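Local structure of glycosyl hydrolase (Rhizobium leguminosarum bv. trifolii, 5NDX) at residues 86-91 against 553-558; 440-445 against 494-499; 525-530 against 608-613. The protein is a family 39 glycosyl hydrolase, a bacterial orthologue of human alpha-L-iduronidase that probably hydrolyses O-glycosidic bonds. The protein carries 2 engineered substitutions. All blocks are in the same frame, centred on the assembly; numbering follows the deposited sequence.

Contact 1: 86-91 against 553-558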
loop_
_atom_site.group_PDB
_atom_site.type_symbol
_atom_site.label_atom_id
_atom_site.label_comp_id
_atom_site.label_asym_id
_atom_site.label_seq_id
_atom_site.Cartn_x
_atom_site.Cartn_y
_atom_site.Cartn_z
ATOM N N ILE A 86 13.310 3.092 -6.785
ATOM C CA ILE A 86 13.484 4.530 -7.100
ATOM C C ILE A 86 12.848 4.909 -8.446
ATOM O O ILE A 86 12.136 5.880 -8.553
ATOM C CB ILE A 86 14.972 4.957 -7.047
ATOM C CG1 ILE A 86 15.470 5.213 -5.611
ATOM C CG2 ILE A 86 15.201 6.323 -7.728
ATOM C CD1 ILE A 86 14.931 4.370 -4.491
ATOM N N GLU A 87 13.063 4.086 -9.437
ATOM C CA GLU A 87 12.486 4.261 -10.751
ATOM C C GLU A 87 10.932 4.250 -10.745
ATOM O O GLU A 87 10.316 4.899 -11.567
ATOM C CB GLU A 87 13.039 3.125 -11.610
ATOM C CG GLU A 87 12.625 3.158 -13.062
ATOM C CD GLU A 87 12.843 1.828 -13.785
ATOM O OE1 GLU A 87 13.433 0.864 -13.217
ATOM O OE2 GLU A 87 12.396 1.759 -14.955
ATOM N N HIS A 88 10.292 3.561 -9.792
ATOM C CA HIS A 88 8.811 3.595 -9.694
ATOM C C HIS A 88 8.287 4.498 -8.578
ATOM O O HIS A 88 7.162 4.312 -8.118
ATOM C CB HIS A 88 8.305 2.175 -9.560
ATOM C CG HIS A 88 8.543 1.389 -10.790
ATOM N ND1 HIS A 88 9.672 0.628 -10.970
ATOM C CD2 HIS A 88 7.862 1.339 -11.956
ATOM C CE1 HIS A 88 9.647 0.088 -12.175
ATOM N NE2 HIS A 88 8.562 0.506 -12.799
ATOM N N ARG A 89 9.116 5.467 -8.156
ATOM C CA ARG A 89 8.762 6.455 -7.159
ATOM C C ARG A 89 8.406 5.818 -5.839
ATOM O O ARG A 89 7.476 6.220 -5.184
ATOM C CB ARG A 89 7.628 7.368 -7.682
ATOM C CG ARG A 89 7.932 7.970 -9.077
ATOM C CD ARG A 89 6.918 9.049 -9.481
ATOM N NE ARG A 89 5.566 8.486 -9.690
ATOM C CZ ARG A 89 5.065 8.045 -10.853
ATOM N NH1 ARG A 89 5.799 8.076 -11.958
ATOM N NH2 ARG A 89 3.815 7.560 -10.921
ATOM N N LEU A 90 9.150 4.801 -5.454
ATOM C CA LEU A 90 8.983 4.148 -4.178
ATOM C C LEU A 90 10.268 4.353 -3.379
ATOM O O LEU A 90 11.339 4.485 -3.956
ATOM C CB LEU A 90 8.673 2.694 -4.398
ATOM C CG LEU A 90 7.296 2.522 -5.082
ATOM C CD1 LEU A 90 7.155 1.136 -5.662
ATOM C CD2 LEU A 90 6.141 2.841 -4.129
ATOM N N LYS A 91 10.135 4.388 -2.063
ATOM C CA LYS A 91 11.241 4.532 -1.148
ATOM C C LYS A 91 11.358 3.328 -0.272
ATOM O O LYS A 91 10.362 2.801 0.168
ATOM C CB LYS A 91 11.006 5.752 -0.264
ATOM C CG LYS A 91 10.893 7.044 -1.097
ATOM C CD LYS A 91 10.405 8.206 -0.307
ATOM C CE LYS A 91 10.178 9.453 -1.187
ATOM N NZ LYS A 91 11.478 9.864 -1.734
ATOM N N MET A 553 3.276 -3.331 -20.531
ATOM C CA MET A 553 2.966 -2.608 -19.334
ATOM C C MET A 553 3.348 -1.147 -19.525
ATOM O O MET A 553 4.498 -0.868 -19.875
ATOM C CB MET A 553 3.742 -3.176 -18.163
ATOM C CG MET A 553 3.390 -2.560 -16.832
ATOM S SD MET A 553 1.673 -3.026 -16.445
ATOM C CE MET A 553 1.297 -1.799 -15.219
ATOM N N LEU A 554 2.387 -0.249 -19.288
ATOM C CA LEU A 554 2.580 1.193 -19.326
ATOM C C LEU A 554 2.612 1.730 -17.896
ATOM O O LEU A 554 1.805 1.293 -17.020
ATOM C CB LEU A 554 1.446 1.864 -20.097
ATOM C CG LEU A 554 1.430 1.837 -21.622
ATOM C CD1 LEU A 554 1.410 0.411 -22.134
ATOM C CD2 LEU A 554 0.227 2.586 -22.196
ATOM N N PHE A 555 3.502 2.683 -17.657
ATOM C CA PHE A 555 3.662 3.379 -16.365
ATOM C C PHE A 555 3.908 4.846 -16.703
ATOM O O PHE A 555 4.624 5.125 -17.646
ATOM C CB PHE A 555 4.863 2.801 -15.606
ATOM C CG PHE A 555 5.139 3.467 -14.289
ATOM C CD1 PHE A 555 4.188 3.410 -13.235
ATOM C CD2 PHE A 555 6.385 4.116 -14.046
ATOM C CE1 PHE A 555 4.471 3.968 -11.970
ATOM C CE2 PHE A 555 6.660 4.711 -12.798
ATOM C CZ PHE A 555 5.699 4.634 -11.748
ATOM N N TRP A 556 3.310 5.765 -15.950
ATOM C CA TRP A 556 3.440 7.189 -16.192
ATOM C C TRP A 556 3.250 7.931 -14.894
ATOM O O TRP A 556 3.110 7.299 -13.849
ATOM C CB TRP A 556 2.475 7.648 -17.291
ATOM C CG TRP A 556 1.046 7.540 -17.009
ATOM C CD1 TRP A 556 0.238 8.491 -16.494
ATOM C CD2 TRP A 556 0.217 6.419 -17.306
ATOM N NE1 TRP A 556 -1.047 8.029 -16.431
ATOM C CE2 TRP A 556 -1.091 6.759 -16.924
ATOM C CE3 TRP A 556 0.463 5.145 -17.825
ATOM C CZ2 TRP A 556 -2.160 5.868 -17.022
ATOM C CZ3 TRP A 556 -0.629 4.265 -17.988
ATOM C CH2 TRP A 556 -1.924 4.647 -17.569
ATOM N N ALA A 557 3.253 9.256 -14.935
ATOM C CA ALA A 557 3.059 10.094 -13.761
ATOM C C ALA A 557 1.940 11.054 -14.069
ATOM O O ALA A 557 1.723 11.392 -15.227
ATOM C CB ALA A 557 4.377 10.879 -13.447
ATOM N N ALA A 558 1.211 11.475 -13.043
ATOM C CA ALA A 558 0.184 12.514 -13.161
ATOM C C ALA A 558 0.870 13.860 -13.514
ATOM O O ALA A 558 1.971 14.116 -13.056
ATOM C CB ALA A 558 -0.589 12.664 -11.813
#
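The carbonyl oxygen of Trp556 accepts from three donors: Arg89 NH2, more weakly Arg89 NH1, and, from outside the two segments, the hydroxyl of Thr589. Arg89 NH2 makes the better of the two guanidinium bonds, 3.0 Å to Trp556 O, lying in the carbonyl plane on a lone pair; Arg89 NH1 adds a weak one at 3.4 Å. The oxygen sits at the edge of the guanidinium, which is also covered on both faces. On one, Phe555 CZ lies 3.2 Å above its plane, toward the rim, with ring and guanidinium only 8° from parallel; on the other, Ala557 CB comes within 3.5 Å of Arg89 NH1. The backbone of Arg89, with positive phi (60°), supplies the C-prime residue of the Schellman motif that ends helix 76-87 of the TIM barrel, and its side chain, bent at chi3, reaches from there to strand 549-557 of the C-terminal three-stranded sheet. An alanine here would remove the guanidinium, and would probably cost Trp556 O one good donor and one weak one and uncover part of the Phe555 ring. His88 approaches a face of that ring: His88 CD2 is 3.7 Å from Phe555 CE2, the two rings crossing obliquely at 54°, while His88 ND1 is hydrogen-bonded to Val84 O back in the helix.

Contact 2: 440-445 against 494-499. Unlike the reference sequence in segment 440-445: Ile440 (reference Leu).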
loop_
_atom_site.group_PDB
_atom_site.type_symbol
_atom_site.label_atom_id
_atom_site.label_comp_id
_atom_site.label_asym_id
_atom_site.label_seq_id
_atom_site.Cartn_x
_atom_site.Cartn_y
_atom_site.Cartn_z
ATOM N N ILE A 440 -19.532 15.062 -8.809
ATOM C CA ILE A 440 -19.626 14.008 -7.802
ATOM C C ILE A 440 -19.197 12.695 -8.458
ATOM O O ILE A 440 -19.837 12.285 -9.426
ATOM C CB ILE A 440 -21.049 13.891 -7.262
ATOM C CG1 ILE A 440 -21.520 15.247 -6.715
ATOM C CG2 ILE A 440 -21.123 12.815 -6.157
ATOM C CD1 ILE A 440 -23.032 15.271 -6.397
ATOM N N CYS A 441 -18.117 12.078 -7.950
ATOM C CA CYS A 441 -17.591 10.806 -8.413
ATOM C C CYS A 441 -17.752 9.812 -7.282
ATOM O O CYS A 441 -17.336 10.100 -6.161
ATOM C CB CYS A 441 -16.082 10.868 -8.774
ATOM S SG CYS A 441 -15.697 12.326 -9.782
ATOM N N LEU A 442 -18.395 8.676 -7.580
ATOM C CA LEU A 442 -18.637 7.637 -6.603
ATOM C C LEU A 442 -17.914 6.371 -7.029
ATOM O O LEU A 442 -18.248 5.795 -8.046
ATOM C CB LEU A 442 -20.124 7.366 -6.492
ATOM C CG LEU A 442 -20.999 8.594 -6.266
ATOM C CD1 LEU A 442 -22.451 8.235 -6.511
ATOM C CD2 LEU A 442 -20.801 9.203 -4.889
ATOM N N LEU A 443 -16.908 5.970 -6.276
ATOM C CA LEU A 443 -16.164 4.746 -6.539
ATOM C C LEU A 443 -16.566 3.680 -5.486
ATOM O O LEU A 443 -16.755 4.019 -4.313
ATOM C CB LEU A 443 -14.686 5.021 -6.420
ATOM C CG LEU A 443 -14.126 6.047 -7.376
ATOM C CD1 LEU A 443 -12.787 6.534 -6.886
ATOM C CD2 LEU A 443 -13.953 5.368 -8.726
ATOM N N ARG A 444 -16.646 2.420 -5.909
ATOM C CA ARG A 444 -17.150 1.340 -5.074
ATOM C C ARG A 444 -16.374 0.068 -5.279
ATOM O O ARG A 444 -16.104 -0.350 -6.427
ATOM C CB ARG A 444 -18.627 1.076 -5.409
ATOM C CG ARG A 444 -19.326 -0.122 -4.755
ATOM C CD ARG A 444 -19.345 -0.066 -3.258
ATOM N NE ARG A 444 -20.145 1.017 -2.731
ATOM C CZ ARG A 444 -21.490 1.067 -2.746
ATOM N NH1 ARG A 444 -22.226 0.115 -3.293
ATOM N NH2 ARG A 444 -22.104 2.100 -2.204
ATOM N N ILE A 445 -16.022 -0.525 -4.150
ATOM C CA ILE A 445 -15.546 -1.879 -4.067
ATOM C C ILE A 445 -16.586 -2.685 -3.256
ATOM O O ILE A 445 -16.761 -2.452 -2.073
ATOM C CB ILE A 445 -14.165 -2.009 -3.375
ATOM C CG1 ILE A 445 -13.153 -1.098 -4.052
ATOM C CG2 ILE A 445 -13.696 -3.468 -3.455
ATOM C CD1 ILE A 445 -11.869 -0.932 -3.283
ATOM N N LEU A 494 -16.579 3.120 -11.037
ATOM C CA LEU A 494 -17.660 4.068 -10.794
ATOM C C LEU A 494 -18.998 3.359 -10.507
ATOM O O LEU A 494 -19.507 2.583 -11.311
ATOM C CB LEU A 494 -17.821 4.997 -12.011
ATOM C CG LEU A 494 -16.618 5.976 -12.168
ATOM C CD1 LEU A 494 -16.598 6.674 -13.519
ATOM C CD2 LEU A 494 -16.608 7.012 -11.067
ATOM N N LEU A 495 -19.583 3.698 -9.379
ATOM C CA LEU A 495 -20.837 3.158 -8.929
ATOM C C LEU A 495 -21.960 3.669 -9.840
ATOM O O LEU A 495 -22.892 2.929 -10.164
ATOM C CB LEU A 495 -21.089 3.557 -7.462
ATOM C CG LEU A 495 -22.394 3.036 -6.849
ATOM C CD1 LEU A 495 -22.412 1.515 -6.695
ATOM C CD2 LEU A 495 -22.613 3.712 -5.497
ATOM N N HIS A 496 -21.864 4.941 -10.207
ATOM C CA HIS A 496 -22.741 5.563 -11.208
ATOM C C HIS A 496 -21.885 6.517 -12.042
ATOM O O HIS A 496 -20.770 6.896 -11.621
ATOM C CB HIS A 496 -23.825 6.419 -10.557
ATOM C CG HIS A 496 -24.695 5.657 -9.633
ATOM N ND1 HIS A 496 -25.591 4.716 -10.084
ATOM C CD2 HIS A 496 -24.769 5.640 -8.282
ATOM C CE1 HIS A 496 -26.178 4.147 -9.045
ATOM N NE2 HIS A 496 -25.703 4.692 -7.947
ATOM N N PRO A 497 -22.414 6.926 -13.196
ATOM C CA PRO A 497 -21.704 7.921 -13.987
ATOM C C PRO A 497 -21.541 9.214 -13.206
ATOM O O PRO A 497 -22.352 9.546 -12.356
ATOM C CB PRO A 497 -22.612 8.126 -15.212
ATOM C CG PRO A 497 -23.243 6.779 -15.399
ATOM C CD PRO A 497 -23.517 6.291 -13.973
ATOM N N ILE A 498 -20.407 9.852 -13.404
ATOM C CA ILE A 498 -20.102 11.088 -12.685
ATOM C C ILE A 498 -21.253 12.076 -12.951
ATOM O O ILE A 498 -21.725 12.207 -14.069
ATOM C CB ILE A 498 -18.739 11.664 -13.174
ATOM C CG1 ILE A 498 -17.587 10.744 -12.716
ATOM C CG2 ILE A 498 -18.516 13.100 -12.691
ATOM C CD1 ILE A 498 -16.261 11.065 -13.394
ATOM N N SER A 499 -21.721 12.738 -11.921
ATOM C CA SER A 499 -22.669 13.798 -12.152
ATOM C C SER A 499 -22.111 15.198 -11.838
ATOM O O SER A 499 -21.318 15.381 -10.916
ATOM C CB SER A 499 -23.963 13.506 -11.423
ATOM O OG SER A 499 -23.805 13.202 -10.121
HETATM O O HOH W 1 -22.298 10.291 -9.640
HETATM O O HOH W 2 -19.904 8.760 -9.955
#
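Leu495 covers one face of the Arg444 guanidinium with both its methyls, CD1 resting 3.7 Å from Arg444 NH1 and CD2 lying toward the rim of the group near NH2. The two side chains run alongside each other, pointing the same way, and bends in the arginine chain at chi2 (60°) and chi3 (66°) set the guanidinium against Leu495. Its nitrogens are engaged by Thr520 at NE, the carbonyl of Asp513 at NH2 and a salt bridge to Asp446 at NH1. The other flat group, the His496 imidazole, is met at its edge, where Leu442 CD1 lies in the ring plane 3.9 Å from His496 CD2.

Behind these side chains the backbones pair as antiparallel neighbours, but in two separate ladders. At one end Ile440, a leucine in the reference sequence, forms a hydrogen-bonded pair with Ser499: Ile440 N reaches Ser499 O at 2.8 Å, nearly along the C=O axis, and Ser499 N returns to Ile440 O at 3.2 Å. At the other, Leu443 faces Leu494 in a non-hydrogen-bonded pair, and Leu495 N donates to Leu442 O (2.8 Å) from above the carbonyl plane. Between them the register slips by two residues as 494-499 loops outward. Two waters bridge the separated backbones: one joins Ile440 O to Pro497 O, the other accepts from Leu442 N and donates to His496 O at 2.6 Å. Cys441 SG packs on Ile498 CG1 at 3.8 Å.

Strand 493-503, interrupted here by a short loop, is an outermost strand of the mixed sheet, held to its neighbour 436-445 partly through water. The buried guanidinium, its rotation set by acceptors on all three nitrogens and one face covered by Leu495, is likely to remain charged.

Contact 3: 525-530 against 608-613. With SO4 (sulfate ion), chain G.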
loop_
_atom_site.group_PDB
_atom_site.type_symbol
_atom_site.label_atom_id
_atom_site.label_comp_id
_atom_site.label_asym_id
_atom_site.label_seq_id
_atom_site.Cartn_x
_atom_site.Cartn_y
_atom_site.Cartn_z
ATOM N N VAL A 525 -15.671 17.603 -6.349
ATOM C CA VAL A 525 -14.551 18.440 -6.742
ATOM C C VAL A 525 -15.041 19.694 -7.496
ATOM O O VAL A 525 -15.969 19.596 -8.257
ATOM C CB VAL A 525 -13.515 17.680 -7.569
ATOM C CG1 VAL A 525 -12.979 16.543 -6.754
ATOM C CG2 VAL A 525 -14.073 17.146 -8.876
ATOM N N PRO A 526 -14.413 20.867 -7.263
ATOM C CA PRO A 526 -14.819 22.077 -7.953
ATOM C C PRO A 526 -14.315 22.099 -9.388
ATOM O O PRO A 526 -13.485 21.310 -9.765
ATOM C CB PRO A 526 -14.172 23.192 -7.130
ATOM C CG PRO A 526 -12.923 22.553 -6.601
ATOM C CD PRO A 526 -13.362 21.134 -6.263
ATOM N N ASP A 527 -14.877 22.985 -10.189
ATOM C CA ASP A 527 -14.479 23.187 -11.568
ATOM C C ASP A 527 -13.330 24.233 -11.591
ATOM O O ASP A 527 -13.544 25.377 -11.251
ATOM C CB ASP A 527 -15.690 23.675 -12.368
ATOM C CG ASP A 527 -15.382 23.918 -13.831
ATOM O OD1 ASP A 527 -14.272 23.661 -14.292
ATOM O OD2 ASP A 527 -16.278 24.393 -14.534
ATOM N N VAL A 528 -12.109 23.837 -11.936
ATOM C CA VAL A 528 -11.024 24.826 -11.965
ATOM C C VAL A 528 -11.046 25.653 -13.279
ATOM O O VAL A 528 -10.232 26.480 -13.445
ATOM C CB VAL A 528 -9.636 24.210 -11.738
ATOM C CG1 VAL A 528 -9.605 23.453 -10.412
ATOM C CG2 VAL A 528 -9.195 23.307 -12.919
ATOM N N GLY A 529 -11.924 25.359 -14.222
ATOM C CA GLY A 529 -12.078 26.189 -15.376
ATOM C C GLY A 529 -11.293 25.802 -16.613
ATOM O O GLY A 529 -11.568 26.348 -17.668
ATOM N N VAL A 530 -10.334 24.874 -16.505
ATOM C CA VAL A 530 -9.468 24.487 -17.637
ATOM C C VAL A 530 -9.322 22.960 -17.662
ATOM O O VAL A 530 -9.586 22.316 -16.655
ATOM C CB VAL A 530 -8.053 25.126 -17.507
ATOM C CG1 VAL A 530 -8.139 26.640 -17.637
ATOM C CG2 VAL A 530 -7.393 24.828 -16.185
ATOM N N ASP A 608 -10.697 14.998 -16.560
ATOM C CA ASP A 608 -11.169 15.451 -15.293
ATOM C C ASP A 608 -12.621 14.993 -15.125
ATOM O O ASP A 608 -13.234 14.435 -16.050
ATOM C CB ASP A 608 -10.986 16.949 -15.105
ATOM C CG ASP A 608 -11.836 17.805 -16.042
ATOM O OD1 ASP A 608 -12.817 17.318 -16.634
ATOM O OD2 ASP A 608 -11.480 19.006 -16.160
ATOM N N ALA A 609 -13.177 15.275 -13.970
ATOM C CA ALA A 609 -14.530 14.804 -13.683
ATOM C C ALA A 609 -15.610 15.589 -14.461
ATOM O O ALA A 609 -16.757 15.164 -14.515
ATOM C CB ALA A 609 -14.776 14.837 -12.179
ATOM N N PHE A 610 -15.235 16.695 -15.117
ATOM C CA PHE A 610 -16.156 17.428 -15.962
ATOM C C PHE A 610 -16.107 16.928 -17.412
ATOM O O PHE A 610 -16.658 17.553 -18.258
ATOM C CB PHE A 610 -15.896 18.938 -15.829
ATOM C CG PHE A 610 -16.018 19.408 -14.419
ATOM C CD1 PHE A 610 -14.960 19.290 -13.549
ATOM C CD2 PHE A 610 -17.227 19.861 -13.929
ATOM C CE1 PHE A 610 -15.074 19.666 -12.232
ATOM C CE2 PHE A 610 -17.355 20.218 -12.597
ATOM C CZ PHE A 610 -16.279 20.115 -11.757
ATOM N N GLY A 611 -15.449 15.801 -17.683
ATOM C CA GLY A 611 -15.294 15.280 -19.021
ATOM C C GLY A 611 -14.212 15.941 -19.898
ATOM O O GLY A 611 -14.079 15.568 -21.034
ATOM N N ARG A 612 -13.421 16.882 -19.392
ATOM C CA ARG A 612 -12.427 17.519 -20.254
ATOM C C ARG A 612 -11.143 16.688 -20.357
ATOM O O ARG A 612 -10.616 16.247 -19.352
ATOM C CB ARG A 612 -12.105 18.922 -19.762
ATOM C CG ARG A 612 -13.326 19.840 -19.783
ATOM C CD ARG A 612 -13.028 21.192 -19.143
ATOM N NE ARG A 612 -12.769 21.013 -17.703
ATOM C CZ ARG A 612 -13.148 21.845 -16.737
ATOM N NH1 ARG A 612 -13.822 22.948 -16.992
ATOM N NH2 ARG A 612 -12.799 21.588 -15.487
ATOM N N ARG A 613 -10.663 16.506 -21.571
ATOM C CA ARG A 613 -9.411 15.820 -21.860
ATOM C C ARG A 613 -8.243 16.750 -21.734
ATOM O O ARG A 613 -8.349 17.902 -22.084
ATOM C CB ARG A 613 -9.409 15.237 -23.271
ATOM C CG ARG A 613 -8.411 14.095 -23.384
ATOM C CD ARG A 613 -8.253 13.453 -24.776
ATOM N NE ARG A 613 -7.978 14.299 -25.945
ATOM C CZ ARG A 613 -6.987 15.171 -26.105
ATOM N NH1 ARG A 613 -6.136 15.448 -25.139
ATOM N NH2 ARG A 613 -6.873 15.826 -27.250
HETATM S S SO4 G . -12.330 14.553 -26.505
HETATM O O1 SO4 G . -13.529 15.066 -27.215
HETATM O O2 SO4 G . -12.377 14.980 -25.090
HETATM O O3 SO4 G . -12.310 13.073 -26.582
HETATM O O4 SO4 G . -11.102 15.091 -27.137
HETATM O O HOH W 3 -9.416 20.159 -14.997
#
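Ionic bonds dominate, and Arg612 is their centre. Its guanidinium meets Asp527 end-on, with NH1 and NH2 both 2.8 Å from Asp527 OD1; the bond from NH1 uses the syn lone pair, whereas NH2 comes from above the carboxylate plane, the two flat groups being turned 45° apart. A second carboxylate, that of Asp608, lies at the NE side, where Arg612 NE donates to the syn lone pair of Asp608 OD2 at 2.8 Å and NH2 adds another bond to the same oxygen. One positive group between two like charges would probably temper their mutual repulsion, and Asp527 OD2 has Arg437 as a further partner.

Further hydrogen bonds shape the backbone around this network. Gly529 N donates to Asp527 OD1, closing an Asx turn and giving that oxygen its third donor. Asp608 OD1 accepts from Arg612 N at 2.9 Å, across the type I turn that runs from Asp608 to Gly611. A water donates to Val530 O and, at 2.6 Å, to Asp608 OD2, linking the segments again.

Packing supplies the rest. Asp527 CB stands over a face of the Phe610 ring in a CH-pi contact, 4.0 Å from the ring centroid, while Val525 O lies at the ring's edge. The Arg612 guanidinium is itself enclosed, with Phe610 CB over one face and Val530 O 3.3 Å above the other. Val525 CG2 also touches Ala609 CB at 4.1 Å.

The turn that follows strand 601-607 is in this way docked onto the end of strand 518-526, with Ala609 and Phe610 also resting on the neighbouring strand 436-445, through Ala439, Cys441 and Arg437.

In the fold
From the N terminus, contact 1 opens at the end of helix 76-87 in the barrel and closes only at 553-558, a very long loop. Contact 2, 440-445 with 494-499, closes wholly inside it, joining neighbouring strands of the nine-stranded sheet. Contact 3 opens at 525-530, before contact 1 has closed, and ends at 608-613, so the two cross. Contact 1 ties the three-stranded C-terminal sheet to the barrel, contact 3 the loop after strand 601-607 of the four-stranded sheet to the nine-stranded one. Contacts 2 and 3 touch, Cys441 SG packing 3.6 Å from Ala609 CB, whereas contact 1 stays apart, its nearest atoms about 14 Å from contact 2 and about 11 Å from contact 3.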